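Local coordinates for protein alpha-galactosidase (Thermus thermophilus, PDB 6LCJ) that probably hydrolyses terminal alpha-linked galactose from oligosaccharides, as a thermostable hexameric member of glycoside hydrolase family 36, at residues A87-L96 with A113-L123; R97-A108 with G138-Y147. All blocks are in the same frame, centred on the assembly; numbering follows the deposited sequence.

In the fold
Both contacts belong to the N-terminal beta domain of a family 36 glycosidase, whose two antiparallel sheets precede the TIM-barrel domain. Contact 1 pairs strand 89-91, the outermost of its sheet within the chain, with 113-117 and lets the chain pass through 93-96 into the other; contact 2 lays helix 140-147 on that second sheet. They join where Gly-92 and Leu-96 meet Ala-108 and Leu-104 across strands 93-97 and 102-108. Both are largely buried, but contact 1 is joined by main-chain bonds and apolar packing, its arginine salt bridges leading outside, and reaches a second subunit, whereas in contact 2 a salt bridge crosses between the segments at the partly exposed end and no other chain touches it.

Contact 1: residues A87-L96 with A113-L123; sequences AWWGSGVGAL and ARVLGREDLLL
Gly-90 and Val-115 bond to each other twice through their backbones: Gly-90 N gives to Val-115 O (2.8 Å) in a nearly straight bond, and Val-115 N gives to Gly-90 O. Gly-117 N to Trp-88 O and Gly-92 N to Ala-113 O (3.0 Å) extend the pairing, the last with its donor well above the carbonyl plane. A water donates to the same Ala-113 O and also bonds Ser-91 OG (2.9 Å). Beside Ser-91, Arg-114 runs extended to Asp-79 and Glu-315, which take its guanidinium by salt bridges. These bonds make 89-91 an antiparallel strand of a beta-sandwich; past Gly-92, at positive phi, the chain enters the facing sheet as strand 93-96. On the Trp-89 and Leu-116 face, Leu-116 CB sits over the six-membered ring of Trp-89 in a CH-pi contact, 3.6 Å from its centroid. Leu-116 reaches Ala-87 CB with CD1 (3.5 Å) because chi1 of 168° sets CG opposite its own N. Phe-81 meets the Trp-89 ring edge-to-face, and Glu-258 of a second subunit packs on Trp-89 and Leu-116. Between the sheets, Val-115 CG1 lies 3.9 Å from Gly-94 CA, where the absence of a side chain leaves room for it. Leu-96 and Leu-122 lie alongside each other, running opposite ways, CG to CG 3.7 Å, and Leu-122 CD2 reaches the Gly-94 and Ala-95 backbone.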
# COMPACT_ATOMS: atom_id res chain seq x y z
N ALA E 87 16.23 2.05 -16.55
CA ALA E 87 17.10 1.58 -17.61
C ALA E 87 18.49 2.19 -17.42
O ALA E 87 18.73 2.98 -16.50
CB ALA E 87 16.50 1.90 -18.98
N TRP E 88 19.42 1.81 -18.28
CA TRP E 88 20.82 2.24 -18.15
C TRP E 88 21.05 3.46 -19.02
O TRP E 88 21.10 3.35 -20.25
CB TRP E 88 21.75 1.11 -18.55
CG TRP E 88 21.95 0.05 -17.50
CD1 TRP E 88 21.42 -1.21 -17.50
CD2 TRP E 88 22.77 0.15 -16.33
NE1 TRP E 88 21.85 -1.89 -16.39
CE2 TRP E 88 22.68 -1.08 -15.66
CE3 TRP E 88 23.56 1.16 -15.78
CZ2 TRP E 88 23.34 -1.33 -14.46
CZ3 TRP E 88 24.23 0.90 -14.59
CH2 TRP E 88 24.11 -0.33 -13.95
N TRP E 89 21.20 4.62 -18.39
CA TRP E 89 21.45 5.88 -19.07
C TRP E 89 22.84 6.40 -18.73
O TRP E 89 23.23 6.41 -17.57
CB TRP E 89 20.41 6.94 -18.68
CG TRP E 89 19.10 6.86 -19.36
CD1 TRP E 89 17.96 6.29 -18.88
CD2 TRP E 89 18.75 7.42 -20.64
NE1 TRP E 89 16.93 6.44 -19.78
CE2 TRP E 89 17.39 7.13 -20.87
CE3 TRP E 89 19.46 8.11 -21.62
CZ2 TRP E 89 16.73 7.51 -22.02
CZ3 TRP E 89 18.80 8.50 -22.78
CH2 TRP E 89 17.44 8.20 -22.96
N GLY E 90 23.58 6.86 -19.74
CA GLY E 90 24.84 7.53 -19.53
C GLY E 90 24.78 8.96 -20.04
O GLY E 90 23.84 9.36 -20.74
N SER E 91 25.81 9.73 -19.71
CA SER E 91 25.90 11.13 -20.12
C SER E 91 26.80 11.29 -21.34
O SER E 91 27.96 10.86 -21.32
CB SER E 91 26.41 12.01 -18.99
OG SER E 91 26.87 13.24 -19.53
N GLY E 92 26.27 11.93 -22.38
CA GLY E 92 27.06 12.38 -23.50
C GLY E 92 27.51 11.30 -24.46
O GLY E 92 27.36 11.46 -25.67
N VAL E 93 28.05 10.19 -23.94
CA VAL E 93 28.56 9.12 -24.79
C VAL E 93 28.19 7.76 -24.19
O VAL E 93 28.09 7.59 -22.98
CB VAL E 93 30.09 9.23 -24.99
CG1 VAL E 93 30.80 9.28 -23.65
CG2 VAL E 93 30.65 8.07 -25.85
N GLY E 94 27.98 6.79 -25.08
CA GLY E 94 27.77 5.42 -24.67
C GLY E 94 28.43 4.49 -25.67
O GLY E 94 28.86 4.91 -26.75
N ALA E 95 28.52 3.22 -25.28
CA ALA E 95 29.10 2.25 -26.19
C ALA E 95 28.62 0.86 -25.82
O ALA E 95 28.32 0.57 -24.66
CB ALA E 95 30.64 2.30 -26.18
N LEU E 96 28.52 0.01 -26.84
CA LEU E 96 28.19 -1.39 -26.68
C LEU E 96 29.39 -2.22 -27.10
O LEU E 96 30.15 -1.85 -28.00
CB LEU E 96 26.95 -1.77 -27.52
CG LEU E 96 25.62 -1.17 -27.05
CD1 LEU E 96 24.48 -1.49 -28.00
CD2 LEU E 96 25.28 -1.64 -25.63
N ALA E 113 23.26 16.00 -23.89
CA ALA E 113 22.83 14.71 -24.41
C ALA E 113 22.99 13.60 -23.37
O ALA E 113 23.86 13.65 -22.50
CB ALA E 113 23.60 14.35 -25.68
N ARG E 114 22.12 12.59 -23.48
CA ARG E 114 22.23 11.36 -22.73
C ARG E 114 22.16 10.19 -23.70
O ARG E 114 21.66 10.33 -24.82
CB ARG E 114 21.14 11.25 -21.68
CG ARG E 114 21.16 12.34 -20.63
CD ARG E 114 20.04 12.10 -19.69
NE ARG E 114 19.87 13.09 -18.64
CZ ARG E 114 18.95 14.05 -18.65
NH1 ARG E 114 18.12 14.19 -19.68
NH2 ARG E 114 18.87 14.88 -17.63
N VAL E 115 22.66 9.03 -23.28
CA VAL E 115 22.70 7.86 -24.15
C VAL E 115 22.21 6.64 -23.39
O VAL E 115 22.74 6.32 -22.32
CB VAL E 115 24.11 7.60 -24.73
CG1 VAL E 115 24.11 6.30 -25.51
CG2 VAL E 115 24.53 8.76 -25.62
N LEU E 116 21.20 5.97 -23.94
CA LEU E 116 20.60 4.79 -23.35
C LEU E 116 21.19 3.55 -24.00
O LEU E 116 21.33 3.48 -25.22
CB LEU E 116 19.08 4.82 -23.51
CG LEU E 116 18.24 3.57 -23.23
CD1 LEU E 116 18.16 3.28 -21.75
CD2 LEU E 116 16.85 3.80 -23.78
N GLY E 117 21.59 2.59 -23.17
CA GLY E 117 22.17 1.38 -23.69
C GLY E 117 21.34 0.18 -23.32
O GLY E 117 21.07 -0.04 -22.13
N ARG E 118 20.91 -0.59 -24.32
CA ARG E 118 20.27 -1.88 -24.14
C ARG E 118 21.13 -2.94 -24.82
O ARG E 118 22.12 -2.62 -25.47
CB ARG E 118 18.84 -1.85 -24.69
CG ARG E 118 18.02 -0.65 -24.21
CD ARG E 118 16.57 -0.69 -24.67
NE ARG E 118 15.90 -1.89 -24.17
CZ ARG E 118 15.61 -2.94 -24.93
NH1 ARG E 118 15.90 -2.92 -26.23
NH2 ARG E 118 15.03 -4.00 -24.39
N GLU E 119 20.75 -4.21 -24.68
CA GLU E 119 21.50 -5.26 -25.37
C GLU E 119 21.44 -5.07 -26.89
O GLU E 119 22.36 -5.47 -27.61
CB GLU E 119 20.95 -6.64 -24.99
CG GLU E 119 21.50 -7.83 -25.82
CD GLU E 119 20.55 -8.31 -26.93
OE1 GLU E 119 21.05 -8.81 -27.97
OE2 GLU E 119 19.31 -8.20 -26.77
N ASP E 120 20.37 -4.45 -27.38
CA ASP E 120 20.10 -4.40 -28.81
C ASP E 120 20.07 -2.97 -29.34
O ASP E 120 19.76 -2.76 -30.52
CB ASP E 120 18.77 -5.10 -29.11
CG ASP E 120 17.59 -4.48 -28.37
OD1 ASP E 120 17.82 -3.71 -27.41
OD2 ASP E 120 16.43 -4.76 -28.74
N LEU E 121 20.42 -1.98 -28.52
CA LEU E 121 20.21 -0.61 -28.96
C LEU E 121 21.08 0.35 -28.15
O LEU E 121 21.17 0.23 -26.93
CB LEU E 121 18.73 -0.24 -28.82
CG LEU E 121 18.40 1.22 -29.12
CD1 LEU E 121 18.59 1.47 -30.61
CD2 LEU E 121 17.00 1.55 -28.66
N LEU E 122 21.70 1.28 -28.86
CA LEU E 122 22.19 2.54 -28.31
C LEU E 122 21.21 3.63 -28.73
O LEU E 122 20.96 3.79 -29.93
CB LEU E 122 23.59 2.90 -28.81
CG LEU E 122 24.81 2.31 -28.11
CD1 LEU E 122 26.08 2.63 -28.89
CD2 LEU E 122 24.90 2.82 -26.68
N LEU E 123 20.68 4.37 -27.77
CA LEU E 123 19.76 5.46 -28.06
C LEU E 123 20.32 6.76 -27.50
O LEU E 123 20.50 6.89 -26.28
CB LEU E 123 18.37 5.16 -27.50
CG LEU E 123 17.22 6.08 -27.91
CD1 LEU E 123 15.88 5.38 -27.76
CD2 LEU E 123 17.23 7.34 -27.06
O HOH W 1 24.90 15.16 -20.40

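Contact 2: residues R97-A108 with G138-Y147; sequences RGPDGRALLLGA and GPEEEVFAAY
Ala-103 and Gly-138 form an antiparallel hydrogen-bonded pair, Ala-103 N to Gly-138 O at 2.8 Å; the chain turns a corner at Gly-138 and, with Pro-139 as N-cap, enters helix 140-147, which runs 27° from the direction of strand 102-108. Arg-97 holds Glu-140 through NE and NH2, both giving to OE1, with NH2 to OE1 at 2.9 Å; the oxygen lies close to the guanidinium plane and both nitrogens come from one face of the carboxylate. A bend at chi3 of Arg-97 (-110°) turns its guanidinium there, and Trp-58 adds a cation-pi contact. Leu-105 divides its branches: CD1 stands over the centre of the Phe-144 ring, 3.5 Å from the centroid, while CD2 reaches Tyr-147 CB. Val-143 CG1 packs on Leu-105 CB (3.4 Å). Gly-107 CA lies over a face of the Tyr-147 ring, whose OH donates to Ala-108 O at the ring edge. The helix covers the Ala-103, Leu-105 and Gly-107 side of strand 102-108, with Val-143 on Ala-136 of strand 132-137 and Phe-144 on Ala-95 of strand 93-97; Leu-104 and Leu-106 point away from the helix and pack on strand 33-37 of the facing sheet.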
# COMPACT_ATOMS: atom_id res chain seq x y z
N ARG E 97 29.56 -3.36 -26.44
CA ARG E 97 30.75 -4.18 -26.59
C ARG E 97 30.42 -5.49 -27.29
O ARG E 97 29.61 -6.28 -26.79
CB ARG E 97 31.37 -4.46 -25.23
CG ARG E 97 32.78 -4.97 -25.30
CD ARG E 97 33.27 -5.31 -23.93
NE ARG E 97 34.28 -4.36 -23.50
CZ ARG E 97 34.51 -4.06 -22.23
NH1 ARG E 97 33.80 -4.64 -21.27
NH2 ARG E 97 35.46 -3.18 -21.93
N GLY E 98 31.05 -5.71 -28.44
CA GLY E 98 30.96 -6.98 -29.12
C GLY E 98 31.78 -8.03 -28.41
O GLY E 98 32.78 -7.72 -27.74
N PRO E 99 31.38 -9.31 -28.53
CA PRO E 99 32.18 -10.41 -27.97
C PRO E 99 33.68 -10.34 -28.26
O PRO E 99 34.48 -10.89 -27.49
CB PRO E 99 31.55 -11.65 -28.62
CG PRO E 99 30.11 -11.27 -28.80
CD PRO E 99 30.05 -9.77 -29.00
N ASP E 100 34.09 -9.66 -29.33
CA ASP E 100 35.48 -9.61 -29.78
C ASP E 100 36.28 -8.46 -29.17
O ASP E 100 37.41 -8.22 -29.59
CB ASP E 100 35.51 -9.48 -31.30
CG ASP E 100 34.54 -8.44 -31.81
OD1 ASP E 100 33.41 -8.36 -31.27
OD2 ASP E 100 34.91 -7.69 -32.75
N GLY E 101 35.71 -7.74 -28.20
CA GLY E 101 36.39 -6.59 -27.64
C GLY E 101 36.37 -5.33 -28.49
O GLY E 101 37.09 -4.37 -28.18
N ARG E 102 35.59 -5.31 -29.56
CA ARG E 102 35.37 -4.08 -30.30
C ARG E 102 34.13 -3.38 -29.76
O ARG E 102 33.19 -4.01 -29.26
CB ARG E 102 35.26 -4.35 -31.79
CG ARG E 102 36.57 -4.91 -32.36
CD ARG E 102 36.67 -4.77 -33.87
NE ARG E 102 35.68 -5.58 -34.56
CZ ARG E 102 35.14 -5.24 -35.73
NH1 ARG E 102 35.52 -4.12 -36.34
NH2 ARG E 102 34.22 -6.04 -36.29
N ALA E 103 34.14 -2.05 -29.84
CA ALA E 103 33.08 -1.23 -29.25
C ALA E 103 32.32 -0.47 -30.33
O ALA E 103 32.91 0.07 -31.27
CB ALA E 103 33.66 -0.25 -28.24
N LEU E 104 31.00 -0.44 -30.20
CA LEU E 104 30.16 0.46 -30.98
C LEU E 104 29.92 1.69 -30.12
O LEU E 104 29.28 1.60 -29.07
CB LEU E 104 28.85 -0.22 -31.37
CG LEU E 104 27.87 0.62 -32.18
CD1 LEU E 104 28.38 0.78 -33.61
CD2 LEU E 104 26.50 -0.01 -32.16
N LEU E 105 30.44 2.83 -30.55
CA LEU E 105 30.41 4.07 -29.78
C LEU E 105 29.45 5.07 -30.41
O LEU E 105 29.48 5.29 -31.62
CB LEU E 105 31.81 4.70 -29.70
CG LEU E 105 32.00 5.97 -28.87
CD1 LEU E 105 33.39 6.03 -28.26
CD2 LEU E 105 31.73 7.24 -29.70
N LEU E 106 28.62 5.67 -29.56
CA LEU E 106 27.74 6.78 -29.94
C LEU E 106 28.00 7.92 -28.96
O LEU E 106 27.70 7.79 -27.77
CB LEU E 106 26.27 6.34 -29.90
CG LEU E 106 25.27 7.46 -30.16
CD1 LEU E 106 25.22 7.76 -31.67
CD2 LEU E 106 23.89 7.14 -29.59
N GLY E 107 28.53 9.03 -29.46
CA GLY E 107 28.87 10.15 -28.61
C GLY E 107 28.40 11.51 -29.09
O GLY E 107 28.56 11.86 -30.26
N ALA E 108 27.82 12.30 -28.19
CA ALA E 108 27.35 13.63 -28.55
C ALA E 108 28.51 14.57 -28.87
O ALA E 108 29.55 14.56 -28.20
CB ALA E 108 26.52 14.21 -27.43
N GLY E 138 34.81 -0.33 -33.89
CA GLY E 138 36.19 -0.70 -34.01
C GLY E 138 36.77 -1.06 -32.68
O GLY E 138 36.05 -1.21 -31.68
N PRO E 139 38.10 -1.23 -32.63
CA PRO E 139 38.77 -1.49 -31.35
C PRO E 139 38.44 -0.40 -30.34
O PRO E 139 38.35 0.78 -30.68
CB PRO E 139 40.26 -1.49 -31.72
CG PRO E 139 40.29 -1.80 -33.17
CD PRO E 139 39.04 -1.21 -33.76
N GLU E 140 38.26 -0.82 -29.09
CA GLU E 140 37.82 0.07 -28.02
C GLU E 140 38.64 1.35 -27.97
O GLU E 140 38.09 2.46 -27.98
CB GLU E 140 37.92 -0.68 -26.69
CG GLU E 140 36.98 -0.20 -25.61
CD GLU E 140 36.98 -1.14 -24.41
OE1 GLU E 140 36.33 -2.21 -24.48
OE2 GLU E 140 37.65 -0.81 -23.40
N GLU E 141 39.97 1.22 -27.93
CA GLU E 141 40.82 2.39 -27.70
C GLU E 141 40.82 3.33 -28.91
O GLU E 141 40.85 4.56 -28.74
CB GLU E 141 42.24 1.94 -27.36
CG GLU E 141 42.46 1.73 -25.85
CD GLU E 141 43.60 0.74 -25.53
OE1 GLU E 141 43.30 -0.44 -25.22
OE2 GLU E 141 44.79 1.16 -25.56
N GLU E 142 40.78 2.79 -30.12
CA GLU E 142 40.78 3.68 -31.27
C GLU E 142 39.48 4.46 -31.35
O GLU E 142 39.48 5.66 -31.64
CB GLU E 142 41.02 2.90 -32.57
CG GLU E 142 41.27 3.80 -33.81
CD GLU E 142 41.94 5.16 -33.50
OE1 GLU E 142 43.05 5.17 -32.89
OE2 GLU E 142 41.35 6.23 -33.86
N VAL E 143 38.37 3.80 -31.04
CA VAL E 143 37.05 4.39 -31.20
C VAL E 143 36.86 5.55 -30.21
O VAL E 143 36.34 6.62 -30.58
CB VAL E 143 36.00 3.26 -31.07
CG1 VAL E 143 35.01 3.50 -29.99
CG2 VAL E 143 35.33 2.98 -32.40
N PHE E 144 37.35 5.41 -28.98
CA PHE E 144 37.25 6.50 -28.01
C PHE E 144 38.23 7.62 -28.33
O PHE E 144 37.93 8.80 -28.10
CB PHE E 144 37.48 5.99 -26.60
CG PHE E 144 36.25 5.43 -25.98
CD1 PHE E 144 35.88 4.11 -26.20
CD2 PHE E 144 35.42 6.24 -25.20
CE1 PHE E 144 34.73 3.59 -25.64
CE2 PHE E 144 34.26 5.73 -24.63
CZ PHE E 144 33.92 4.41 -24.85
N ALA E 145 39.41 7.28 -28.86
CA ALA E 145 40.36 8.31 -29.28
C ALA E 145 39.82 9.11 -30.47
O ALA E 145 40.11 10.31 -30.59
CB ALA E 145 41.70 7.67 -29.63
N ALA E 146 39.04 8.48 -31.34
CA ALA E 146 38.49 9.21 -32.49
C ALA E 146 37.36 10.13 -32.07
O ALA E 146 37.18 11.20 -32.67
CB ALA E 146 38.02 8.22 -33.56
N TYR E 147 36.58 9.75 -31.06
CA TYR E 147 35.57 10.65 -30.51
C TYR E 147 36.22 11.85 -29.84
O TYR E 147 35.79 13.00 -30.05
CB TYR E 147 34.68 9.88 -29.51
CG TYR E 147 33.60 10.68 -28.79
CD1 TYR E 147 32.76 11.56 -29.47
CD2 TYR E 147 33.42 10.54 -27.42
CE1 TYR E 147 31.78 12.27 -28.80
CE2 TYR E 147 32.45 11.25 -26.74
CZ TYR E 147 31.62 12.11 -27.43
OH TYR E 147 30.66 12.81 -26.74